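Local coordinates for uncharacterized protein (Bacteroides ovatus, PDB 4E6F) that is of unknown function but belongs to the DUF4468 family and has a TBP-like fold, a curved antiparallel sheet packed with helices, at residues Lys8-Val18 with Arg152-Asp160; Lys70-Ile81 with Arg92-Cys103. All coordinates share one frame; numbering follows the deposited sequence. Where two conformers were deposited one is given.

Interaction 1 ties the N-terminal loop, residues 8-18, to helix 149-169 near the C-terminus, 134 residues further on at the closest ends. Interaction 2 pairs strands 72-85 and 90-104, a hairpin that falls between the two partners of interaction 1 in the chain. The centres of the two contacts are about 18 Å apart, yet they touch, because the helix of interaction 1 lies against the sheet: Phe-158 packs on Glu-79 and Tyr-97, and Lys-154 on Ile-81. The N-terminal loop lies on helix 149-169, which in turn lies on the antiparallel sheet of the TBP-like domain, so the loop and the last helix are packed onto one sheet within a single chain.

Interaction 1 of 2, residues Lys8-Val18 with Arg152-Asp160; sequences KDDTRYLVGAV and RRKTVDFAD. With NO3 (nitrate ion), chain C.
The carbonyl oxygen of Tyr-13 is gripped side-on by the guanidinium of Arg-152: NE reaches Tyr-13 O at 2.8 Å within the carbonyl plane, while NH2 comes to the same oxygen from above that plane. NH2 adds a weak bond to Leu-14 O, where a type II turn from Leu-14 to Ala-17 begins. Val-18 CG2 lies over one face of this guanidinium, 3.5 Å from Arg-152 NH1, and outside the contact Asp-133 and the carbonyl of Ile-131 hold NH1, so the buried charge is probably balanced by Asp-133.

The Tyr-13 side chain crosses that of Arg-153 at about a right angle. Arg-153 CG sits over the centre of one ring face, a CH-pi contact 3.8 Å from the Tyr-13 centroid, and Arg-12 CG covers the opposite face near the rim. Val-156 CB meets the ring edge, and Tyr-13 OH gives a 2.6 Å bond to the syn lone pair of Asp-157 OD1.

Two side-on salt bridges flank the ring. Arg-153, extended from CG to NE, sends NE to Asp-10 OD1 at 2.7 Å in an almost straight bond (176°) and NH2 to OD2. Arg-12 folds back at chi2 (72°), which carries its guanidinium over Val-156 CG1 and nearly coplanar with the Asp-160 carboxylate; NH2 meets OD1 of Asp-160 at 2.8 Å and NE meets OD2. A nitrate, probably from the crystallisation liquor, accepts a 2.8 Å bond from Lys-154 NZ to its O2, and a weak one from Arg-153 NH1.

Between the polar groups, Val-156 CG2 packs on Val-18 CG2. Val-156 also reaches Phe-27 of strand 24-32, so helix 149-169 is sandwiched between an N-terminal loop with a short 3-10 turn and the antiparallel sheet of the TBP-like fold.

Interaction 2 of 2, residues Lys70-Ile81 with Arg92-Cys103; sequences KGTIAGVGEEWI and RTLVNYQITVTC. With EDO (1,2-ethanediol), chain E.
Strands 72-81 and 92-103 run antiparallel at 161°, joined by regular backbone hydrogen bonds from Ile-73 with Val-101 to Ile-81 with Thr-93. On the other edge of strand 72-85, Gly-71 and Thr-72 face Asp-67 of strand 62-67 in a G1 beta bulge.

On one face Trp-80 is sandwiched: the Arg-92 guanidinium lies flat on it (planes at 2°), a cation-pi stack with CZ 3.5 Å from the centroid of the six-membered Trp-80 ring, and Leu-94 CD1 covers the opposite side. Arg-92 CG stands between its backbone N and carbonyl carbon (chi1 67°), and the extended chain then runs over the face of the indole.

The two strands form a long hairpin within the antiparallel sheet of the TBP-like fold, whose other face carries the helices. There Gly-77, having no side chain, lets the Tyr-97 ring lie over its CA, 3.9 Å from the ring centroid. Tyr-97 OH bonds the anti lone pair of Glu-79 OE2 at 2.6 Å; Arg-52 forms a salt bridge to the same oxygen, and Asn-56 ND2 is hydrogen-bonded to Tyr-97 OH. A phenylalanine in place of Tyr-97 would probably leave Glu-79 OE2 and Asn-56 without their hydroxyl partner. Further along, Ile-81 CD1 packs 3.7 Å from Val-95 CG1.

Interaction 1 of 2, residues Lys8-Val18 with Arg152-Asp160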
loop_
_atom_site.group_PDB
_atom_site.type_symbol
_atom_site.label_atom_id
_atom_site.label_comp_id
_atom_site.label_asym_id
_atom_site.label_seq_id
_atom_site.Cartn_x
_atom_site.Cartn_y
_atom_site.Cartn_z
ATOM N N LYS A 8 -13.142 -19.436 -2.795
ATOM C CA LYS A 8 -12.211 -18.326 -3.036
ATOM C C LYS A 8 -10.762 -18.807 -3.020
ATOM O O LYS A 8 -10.362 -19.533 -2.100
ATOM C CB LYS A 8 -12.384 -17.206 -1.991
ATOM C CG LYS A 8 -13.600 -16.316 -2.189
ATOM C CD LYS A 8 -13.618 -15.202 -1.148
ATOM C CE LYS A 8 -14.870 -14.364 -1.216
ATOM N NZ LYS A 8 -14.913 -13.347 -0.130
ATOM N N ASP A 9 -9.984 -18.416 -4.047
ATOM C CA ASP A 9 -8.569 -18.746 -4.131
ATOM C C ASP A 9 -7.803 -17.644 -3.393
ATOM O O ASP A 9 -7.651 -16.527 -3.908
ATOM C CB ASP A 9 -8.115 -18.891 -5.596
ATOM C CG ASP A 9 -6.657 -19.280 -5.767
ATOM O OD1 ASP A 9 -5.998 -19.593 -4.747
ATOM O OD2 ASP A 9 -6.174 -19.277 -6.922
ATOM N N ASP A 10 -7.373 -17.950 -2.161
ATOM C CA ASP A 10 -6.686 -16.982 -1.297
ATOM C C ASP A 10 -5.167 -17.193 -1.244
ATOM O O ASP A 10 -4.502 -16.635 -0.367
ATOM C CB ASP A 10 -7.287 -17.061 0.117
ATOM C CG ASP A 10 -8.611 -16.338 0.248
ATOM O OD1 ASP A 10 -8.855 -15.385 -0.540
ATOM O OD2 ASP A 10 -9.384 -16.689 1.153
ATOM N N THR A 11 -4.605 -17.944 -2.214
ATOM C CA THR A 11 -3.174 -18.231 -2.313
ATOM C C THR A 11 -2.309 -16.961 -2.101
ATOM O O THR A 11 -1.322 -17.006 -1.377
ATOM C CB THR A 11 -2.887 -18.850 -3.706
ATOM O OG1 THR A 11 -3.627 -20.068 -3.835
ATOM C CG2 THR A 11 -1.409 -19.109 -3.952
ATOM N N ARG A 12 -2.699 -15.837 -2.720
ATOM C CA ARG A 12 -1.961 -14.573 -2.673
ATOM C C ARG A 12 -1.783 -14.055 -1.240
ATOM O O ARG A 12 -0.778 -13.426 -0.933
ATOM C CB ARG A 12 -2.740 -13.494 -3.493
ATOM C CG ARG A 12 -2.308 -12.012 -3.277
ATOM C CD ARG A 12 -0.975 -11.817 -3.930
ATOM N NE ARG A 12 -0.319 -10.537 -3.653
ATOM C CZ ARG A 12 0.665 -10.365 -2.778
ATOM N NH1 ARG A 12 0.997 -11.340 -1.941
ATOM N NH2 ARG A 12 1.307 -9.207 -2.716
ATOM N N TYR A 13 -2.763 -14.316 -0.381
ATOM C CA TYR A 13 -2.862 -13.685 0.940
ATOM C C TYR A 13 -2.261 -14.474 2.115
ATOM O O TYR A 13 -2.406 -14.056 3.273
ATOM C CB TYR A 13 -4.351 -13.412 1.206
ATOM C CG TYR A 13 -5.012 -12.685 0.054
ATOM C CD1 TYR A 13 -4.657 -11.377 -0.270
ATOM C CD2 TYR A 13 -5.969 -13.319 -0.740
ATOM C CE1 TYR A 13 -5.252 -10.708 -1.337
ATOM C CE2 TYR A 13 -6.576 -12.656 -1.807
ATOM C CZ TYR A 13 -6.180 -11.368 -2.133
ATOM O OH TYR A 13 -6.802 -10.724 -3.184
ATOM N N LEU A 14 -1.566 -15.561 1.842
ATOM C CA LEU A 14 -1.069 -16.404 2.915
ATOM C C LEU A 14 0.374 -16.000 3.335
ATOM O O LEU A 14 0.638 -14.811 3.481
ATOM C CB LEU A 14 -1.242 -17.896 2.551
ATOM C CG LEU A 14 -2.680 -18.257 2.123
ATOM C CD1 LEU A 14 -2.790 -19.728 1.724
ATOM C CD2 LEU A 14 -3.709 -17.933 3.221
ATOM N N VAL A 15 1.269 -16.969 3.590
ATOM C CA VAL A 15 2.652 -16.769 4.038
ATOM C C VAL A 15 3.351 -15.620 3.238
ATOM O O VAL A 15 3.329 -15.646 2.006
ATOM C CB VAL A 15 3.425 -18.117 3.882
ATOM C CG1 VAL A 15 4.909 -17.953 4.178
ATOM C CG2 VAL A 15 2.820 -19.206 4.772
ATOM N N GLY A 16 3.876 -14.618 3.949
ATOM C CA GLY A 16 4.607 -13.499 3.351
ATOM C C GLY A 16 3.808 -12.357 2.736
ATOM O O GLY A 16 4.402 -11.372 2.284
ATOM N N ALA A 17 2.460 -12.463 2.692
ATOM C CA ALA A 17 1.650 -11.415 2.060
ATOM C C ALA A 17 1.659 -10.096 2.837
ATOM O O ALA A 17 1.408 -9.049 2.237
ATOM C CB ALA A 17 0.224 -11.898 1.901
ATOM N N VAL A 18 1.886 -10.143 4.169
ATOM C CA VAL A 18 1.866 -8.938 5.012
ATOM C C VAL A 18 3.237 -8.846 5.714
ATOM O O VAL A 18 3.422 -9.413 6.800
ATOM C CB VAL A 18 0.682 -8.955 6.025
ATOM C CG1 VAL A 18 0.723 -7.725 6.944
ATOM C CG2 VAL A 18 -0.664 -9.039 5.299
ATOM N N ARG A 152 -7.409 -8.180 5.476
ATOM C CA ARG A 152 -6.140 -8.626 4.916
ATOM C C ARG A 152 -6.193 -8.658 3.373
ATOM O O ARG A 152 -5.269 -8.153 2.718
ATOM C CB ARG A 152 -5.765 -9.985 5.495
ATOM C CG ARG A 152 -4.437 -10.513 4.929
ATOM C CD ARG A 152 -3.747 -11.410 5.940
ATOM N NE ARG A 152 -2.622 -12.162 5.354
ATOM C CZ ARG A 152 -1.495 -12.443 5.998
ATOM N NH1 ARG A 152 -1.258 -11.923 7.195
ATOM N NH2 ARG A 152 -0.566 -13.194 5.423
ATOM N N ARG A 153 -7.265 -9.231 2.782
ATOM C CA ARG A 153 -7.354 -9.235 1.322
ATOM C C ARG A 153 -7.317 -7.828 0.732
ATOM O O ARG A 153 -6.585 -7.584 -0.235
ATOM C CB ARG A 153 -8.670 -9.877 0.850
ATOM C CG ARG A 153 -8.733 -11.371 0.985
ATOM C CD ARG A 153 -9.876 -11.920 0.133
ATOM N NE ARG A 153 -10.232 -13.275 0.549
ATOM C CZ ARG A 153 -11.221 -13.587 1.389
ATOM N NH1 ARG A 153 -12.019 -12.641 1.875
ATOM N NH2 ARG A 153 -11.440 -14.853 1.717
ATOM N N LYS A 154 -8.190 -6.938 1.231
ATOM C CA LYS A 154 -8.312 -5.622 0.609
ATOM C C LYS A 154 -7.065 -4.772 0.839
ATOM O O LYS A 154 -6.736 -3.967 -0.042
ATOM C CB LYS A 154 -9.607 -4.913 1.042
ATOM C CG LYS A 154 -10.875 -5.655 0.571
ATOM C CD LYS A 154 -10.969 -5.807 -0.934
ATOM C CE LYS A 154 -12.319 -6.311 -1.395
ATOM N NZ LYS A 154 -12.372 -7.797 -1.494
ATOM N N THR A 155 -6.349 -4.964 1.966
ATOM C CA THR A 155 -5.116 -4.183 2.175
ATOM C C THR A 155 -4.002 -4.712 1.251
ATOM O O THR A 155 -3.274 -3.923 0.638
ATOM C CB THR A 155 -4.668 -4.170 3.642
ATOM O OG1 THR A 155 -5.771 -3.723 4.441
ATOM C CG2 THR A 155 -3.462 -3.224 3.867
ATOM N N VAL A 156 -3.875 -6.040 1.135
ATOM C CA VAL A 156 -2.888 -6.630 0.214
ATOM C C VAL A 156 -3.212 -6.175 -1.232
ATOM O O VAL A 156 -2.288 -5.789 -1.963
ATOM C CB VAL A 156 -2.808 -8.184 0.349
ATOM C CG1 VAL A 156 -1.977 -8.811 -0.792
ATOM C CG2 VAL A 156 -2.228 -8.585 1.710
ATOM N N ASP A 157 -4.501 -6.210 -1.646
ATOM C CA ASP A 157 -4.883 -5.751 -2.994
ATOM C C ASP A 157 -4.513 -4.281 -3.187
ATOM O O ASP A 157 -4.059 -3.906 -4.273
ATOM C CB ASP A 157 -6.386 -5.929 -3.252
ATOM C CG ASP A 157 -6.843 -7.378 -3.313
ATOM O OD1 ASP A 157 -5.974 -8.276 -3.348
ATOM O OD2 ASP A 157 -8.076 -7.610 -3.313
ATOM N N PHE A 158 -4.748 -3.458 -2.148
ATOM C CA PHE A 158 -4.429 -2.042 -2.192
ATOM C C PHE A 158 -2.918 -1.831 -2.437
ATOM O O PHE A 158 -2.528 -1.010 -3.278
ATOM C CB PHE A 158 -4.861 -1.401 -0.867
ATOM C CG PHE A 158 -4.526 0.060 -0.775
ATOM C CD1 PHE A 158 -5.407 1.018 -1.255
ATOM C CD2 PHE A 158 -3.328 0.480 -0.207
ATOM C CE1 PHE A 158 -5.098 2.375 -1.181
ATOM C CE2 PHE A 158 -3.003 1.846 -0.151
ATOM C CZ PHE A 158 -3.890 2.777 -0.648
ATOM N N ALA A 159 -2.076 -2.568 -1.704
ATOM C CA ALA A 159 -0.626 -2.475 -1.880
ATOM C C ALA A 159 -0.229 -2.952 -3.287
ATOM O O ALA A 159 0.563 -2.270 -3.969
ATOM C CB ALA A 159 0.089 -3.300 -0.822
ATOM N N ASP A 160 -0.780 -4.106 -3.746
ATOM C CA ASP A 160 -0.487 -4.595 -5.090
ATOM C C ASP A 160 -0.871 -3.572 -6.152
ATOM O O ASP A 160 -0.139 -3.399 -7.145
ATOM C CB ASP A 160 -1.230 -5.902 -5.360
ATOM C CG ASP A 160 -0.665 -7.089 -4.617
ATOM O OD1 ASP A 160 0.511 -7.010 -4.174
ATOM O OD2 ASP A 160 -1.351 -8.149 -4.582
HETATM N N NO3 C . -13.544 -9.366 1.290
HETATM O O1 NO3 C . -14.113 -10.192 1.988
HETATM O O2 NO3 C . -12.527 -9.602 0.678
HETATM O O3 NO3 C . -14.065 -8.142 1.220
HETATM O O HOH W 1 -14.408 -13.340 3.198
#

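Interaction 2 of 2, residues Lys70-Ile81 with Arg92-Cys103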
loop_
_atom_site.group_PDB
_atom_site.type_symbol
_atom_site.label_atom_id
_atom_site.label_comp_id
_atom_site.label_asym_id
_atom_site.label_seq_id
_atom_site.Cartn_x
_atom_site.Cartn_y
_atom_site.Cartn_z
ATOM N N LYS A 70 19.407 12.922 -1.444
ATOM C CA LYS A 70 19.265 11.560 -0.912
ATOM C C LYS A 70 18.242 10.718 -1.653
ATOM O O LYS A 70 18.120 9.531 -1.347
ATOM C CB LYS A 70 18.894 11.579 0.557
ATOM C CG LYS A 70 19.994 12.063 1.448
ATOM C CD LYS A 70 19.556 11.929 2.871
ATOM C CE LYS A 70 20.584 12.504 3.809
ATOM N NZ LYS A 70 20.102 12.460 5.212
ATOM N N GLY A 71 17.539 11.325 -2.605
ATOM C CA GLY A 71 16.528 10.677 -3.432
ATOM C C GLY A 71 15.393 10.074 -2.621
ATOM O O GLY A 71 14.823 9.063 -3.040
ATOM N N THR A 72 15.034 10.696 -1.464
ATOM C CA THR A 72 13.952 10.188 -0.613
ATOM C C THR A 72 12.719 11.072 -0.721
ATOM O O THR A 72 12.829 12.306 -0.795
ATOM C CB THR A 72 14.368 10.016 0.864
ATOM O OG1 THR A 72 15.042 11.180 1.345
ATOM C CG2 THR A 72 15.217 8.766 1.098
ATOM N N ILE A 73 11.544 10.435 -0.758
ATOM C CA ILE A 73 10.267 11.134 -0.862
ATOM C C ILE A 73 9.295 10.462 0.069
ATOM O O ILE A 73 9.238 9.221 0.080
ATOM C CB ILE A 73 9.714 11.071 -2.316
ATOM C CG1 ILE A 73 10.786 11.405 -3.372
ATOM C CG2 ILE A 73 8.457 11.956 -2.486
ATOM C CD1 ILE A 73 10.451 10.751 -4.726
ATOM N N ALA A 74 8.506 11.231 0.804
ATOM C CA ALA A 74 7.458 10.605 1.598
ATOM C C ALA A 74 6.182 11.398 1.489
ATOM O O ALA A 74 6.202 12.633 1.477
ATOM C CB ALA A 74 7.859 10.462 3.057
ATOM N N GLY A 75 5.074 10.674 1.451
ATOM C CA GLY A 75 3.769 11.313 1.411
ATOM C C GLY A 75 2.820 10.605 2.339
ATOM O O GLY A 75 3.084 9.469 2.768
ATOM N N VAL A 76 1.731 11.273 2.672
ATOM C CA VAL A 76 0.689 10.661 3.483
ATOM C C VAL A 76 -0.580 10.606 2.656
ATOM O O VAL A 76 -0.797 11.456 1.799
ATOM C CB VAL A 76 0.471 11.349 4.845
ATOM C CG1 VAL A 76 1.764 11.252 5.677
ATOM C CG2 VAL A 76 0.013 12.812 4.681
ATOM N N GLY A 77 -1.385 9.591 2.901
ATOM C CA GLY A 77 -2.622 9.426 2.161
ATOM C C GLY A 77 -3.763 8.966 3.036
ATOM O O GLY A 77 -3.565 8.352 4.096
ATOM N N GLU A 78 -4.967 9.234 2.545
ATOM C CA GLU A 78 -6.192 8.833 3.219
ATOM C C GLU A 78 -7.188 8.452 2.144
ATOM O O GLU A 78 -7.417 9.222 1.203
ATOM C CB GLU A 78 -6.722 9.970 4.094
ATOM C CG GLU A 78 -8.000 9.586 4.829
ATOM C CD GLU A 78 -8.518 10.734 5.668
ATOM O OE1 GLU A 78 -7.900 11.034 6.713
ATOM O OE2 GLU A 78 -9.543 11.335 5.275
ATOM N N GLU A 79 -7.749 7.249 2.256
ATOM C CA GLU A 79 -8.715 6.763 1.261
ATOM C C GLU A 79 -9.754 5.890 1.889
ATOM O O GLU A 79 -9.553 5.395 3.001
ATOM C CB GLU A 79 -8.005 5.883 0.209
ATOM C CG GLU A 79 -7.044 6.579 -0.728
ATOM C CD GLU A 79 -6.401 5.613 -1.699
ATOM O OE1 GLU A 79 -7.136 4.896 -2.420
ATOM O OE2 GLU A 79 -5.154 5.584 -1.754
ATOM N N TRP A 80 -10.821 5.610 1.123
ATOM C CA TRP A 80 -11.767 4.573 1.495
ATOM C C TRP A 80 -11.335 3.276 0.847
ATOM O O TRP A 80 -10.969 3.272 -0.345
ATOM C CB TRP A 80 -13.196 4.902 1.005
ATOM C CG TRP A 80 -13.805 6.083 1.689
ATOM C CD1 TRP A 80 -14.081 7.299 1.132
ATOM C CD2 TRP A 80 -14.254 6.153 3.051
ATOM N NE1 TRP A 80 -14.677 8.123 2.063
ATOM C CE2 TRP A 80 -14.762 7.457 3.259
ATOM C CE3 TRP A 80 -14.258 5.244 4.129
ATOM C CZ2 TRP A 80 -15.290 7.871 4.491
ATOM C CZ3 TRP A 80 -14.754 5.667 5.356
ATOM C CH2 TRP A 80 -15.270 6.964 5.527
ATOM N N ILE A 81 -11.421 2.171 1.606
ATOM C CA ILE A 81 -11.244 0.813 1.094
ATOM C C ILE A 81 -12.623 0.158 1.189
ATOM O O ILE A 81 -13.155 0.054 2.293
ATOM C CB ILE A 81 -10.151 0.003 1.822
ATOM C CG1 ILE A 81 -8.734 0.532 1.455
ATOM C CG2 ILE A 81 -10.270 -1.492 1.456
ATOM C CD1 ILE A 81 -7.648 -0.138 2.279
ATOM N N ARG A 92 -17.250 -0.373 4.255
ATOM C CA ARG A 92 -15.956 0.188 3.887
ATOM C C ARG A 92 -15.201 0.662 5.112
ATOM O O ARG A 92 -15.811 0.887 6.163
ATOM C CB ARG A 92 -16.156 1.371 2.915
ATOM C CG ARG A 92 -16.857 2.585 3.543
ATOM C CD ARG A 92 -17.058 3.702 2.540
ATOM N NE ARG A 92 -17.609 4.899 3.178
ATOM C CZ ARG A 92 -17.797 6.061 2.557
ATOM N NH1 ARG A 92 -17.465 6.200 1.280
ATOM N NH2 ARG A 92 -18.301 7.097 3.214
ATOM N N THR A 93 -13.888 0.868 4.964
ATOM C CA THR A 93 -13.091 1.433 6.029
ATOM C C THR A 93 -12.310 2.622 5.506
ATOM O O THR A 93 -11.973 2.667 4.316
ATOM C CB THR A 93 -12.115 0.398 6.650
ATOM O OG1 THR A 93 -11.485 0.993 7.794
ATOM C CG2 THR A 93 -11.028 -0.082 5.671
ATOM N N LEU A 94 -12.007 3.566 6.393
ATOM C CA LEU A 94 -11.050 4.600 6.021
ATOM C C LEU A 94 -9.686 3.984 6.263
ATOM O O LEU A 94 -9.538 3.144 7.160
ATOM C CB LEU A 94 -11.241 5.861 6.891
ATOM C CG LEU A 94 -10.562 7.136 6.411
ATOM C CD1 LEU A 94 -11.271 7.699 5.156
ATOM C CD2 LEU A 94 -10.516 8.185 7.547
ATOM N N VAL A 95 -8.690 4.375 5.477
ATOM C CA VAL A 95 -7.326 3.938 5.706
ATOM C C VAL A 95 -6.447 5.171 5.638
ATOM O O VAL A 95 -6.683 6.031 4.796
ATOM C CB VAL A 95 -6.838 2.815 4.739
ATOM C CG1 VAL A 95 -6.789 3.291 3.283
ATOM C CG2 VAL A 95 -5.471 2.260 5.163
ATOM N N ASN A 96 -5.470 5.272 6.543
ATOM C CA ASN A 96 -4.439 6.311 6.519
ATOM C C ASN A 96 -3.133 5.598 6.403
ATOM O O ASN A 96 -2.953 4.531 7.002
ATOM C CB ASN A 96 -4.470 7.209 7.740
ATOM C CG ASN A 96 -5.608 8.197 7.705
ATOM O OD1 ASN A 96 -5.492 9.342 7.198
ATOM N ND2 ASN A 96 -6.744 7.760 8.212
ATOM N N TYR A 97 -2.211 6.161 5.618
ATOM C CA TYR A 97 -0.945 5.462 5.399
ATOM C C TYR A 97 0.160 6.447 5.033
ATOM O O TYR A 97 -0.131 7.603 4.727
ATOM C CB TYR A 97 -1.111 4.421 4.247
ATOM C CG TYR A 97 -1.679 5.009 2.965
ATOM C CD1 TYR A 97 -0.853 5.664 2.045
ATOM C CD2 TYR A 97 -3.052 5.000 2.718
ATOM C CE1 TYR A 97 -1.376 6.246 0.890
ATOM C CE2 TYR A 97 -3.585 5.558 1.546
ATOM C CZ TYR A 97 -2.739 6.180 0.639
ATOM O OH TYR A 97 -3.246 6.755 -0.504
ATOM N N GLN A 98 1.408 5.959 4.977
ATOM C CA GLN A 98 2.520 6.739 4.472
ATOM C C GLN A 98 3.142 5.974 3.320
ATOM O O GLN A 98 3.255 4.743 3.379
ATOM C CB GLN A 98 3.550 6.976 5.583
ATOM C CG GLN A 98 4.781 7.758 5.099
ATOM C CD GLN A 98 5.682 8.197 6.234
ATOM O OE1 GLN A 98 5.210 8.664 7.283
ATOM N NE2 GLN A 98 6.999 8.071 6.013
ATOM N N ILE A 99 3.482 6.700 2.239
ATOM C CA ILE A 99 4.223 6.128 1.101
ATOM C C ILE A 99 5.639 6.652 1.243
ATOM O O ILE A 99 5.815 7.870 1.303
ATOM C CB ILE A 99 3.658 6.532 -0.282
ATOM C CG1 ILE A 99 2.144 6.333 -0.354
ATOM C CG2 ILE A 99 4.395 5.742 -1.405
ATOM C CD1 ILE A 99 1.515 6.923 -1.684
ATOM N N THR A 100 6.637 5.767 1.258
ATOM C CA THR A 100 8.041 6.162 1.384
ATOM C C THR A 100 8.775 5.625 0.178
ATOM O O THR A 100 8.757 4.408 -0.052
ATOM C CB THR A 100 8.617 5.644 2.682
ATOM O OG1 THR A 100 7.857 6.229 3.756
ATOM C CG2 THR A 100 10.127 5.978 2.836
ATOM N N VAL A 101 9.439 6.504 -0.568
ATOM C CA VAL A 101 10.159 6.122 -1.793
ATOM C C VAL A 101 11.620 6.472 -1.634
ATOM O O VAL A 101 11.938 7.594 -1.226
ATOM C CB VAL A 101 9.547 6.820 -3.037
ATOM C CG1 VAL A 101 10.372 6.535 -4.299
ATOM C CG2 VAL A 101 8.105 6.378 -3.233
ATOM N N THR A 102 12.511 5.499 -1.943
ATOM C CA THR A 102 13.955 5.683 -1.855
ATOM C C THR A 102 14.531 5.416 -3.256
ATOM O O THR A 102 14.383 4.304 -3.783
ATOM C CB THR A 102 14.548 4.738 -0.798
ATOM O OG1 THR A 102 13.884 4.955 0.458
ATOM C CG2 THR A 102 16.065 4.955 -0.611
ATOM N N CYS A 103 15.139 6.430 -3.851
ATOM C CA CYS A 103 15.707 6.386 -5.204
ATOM C C CYS A 103 17.218 6.323 -5.128
ATOM O O CYS A 103 17.842 7.102 -4.404
ATOM C CB CYS A 103 15.265 7.598 -6.028
ATOM S SG CYS A 103 13.481 7.939 -5.968
HETATM C C1 EDO E . -0.641 7.881 8.726
HETATM O O1 EDO E . 0.364 7.247 7.948
HETATM C C2 EDO E . -1.031 9.239 8.086
HETATM O O2 EDO E . -1.553 9.058 6.766
HETATM O O HOH W 2 18.899 7.066 -1.856
#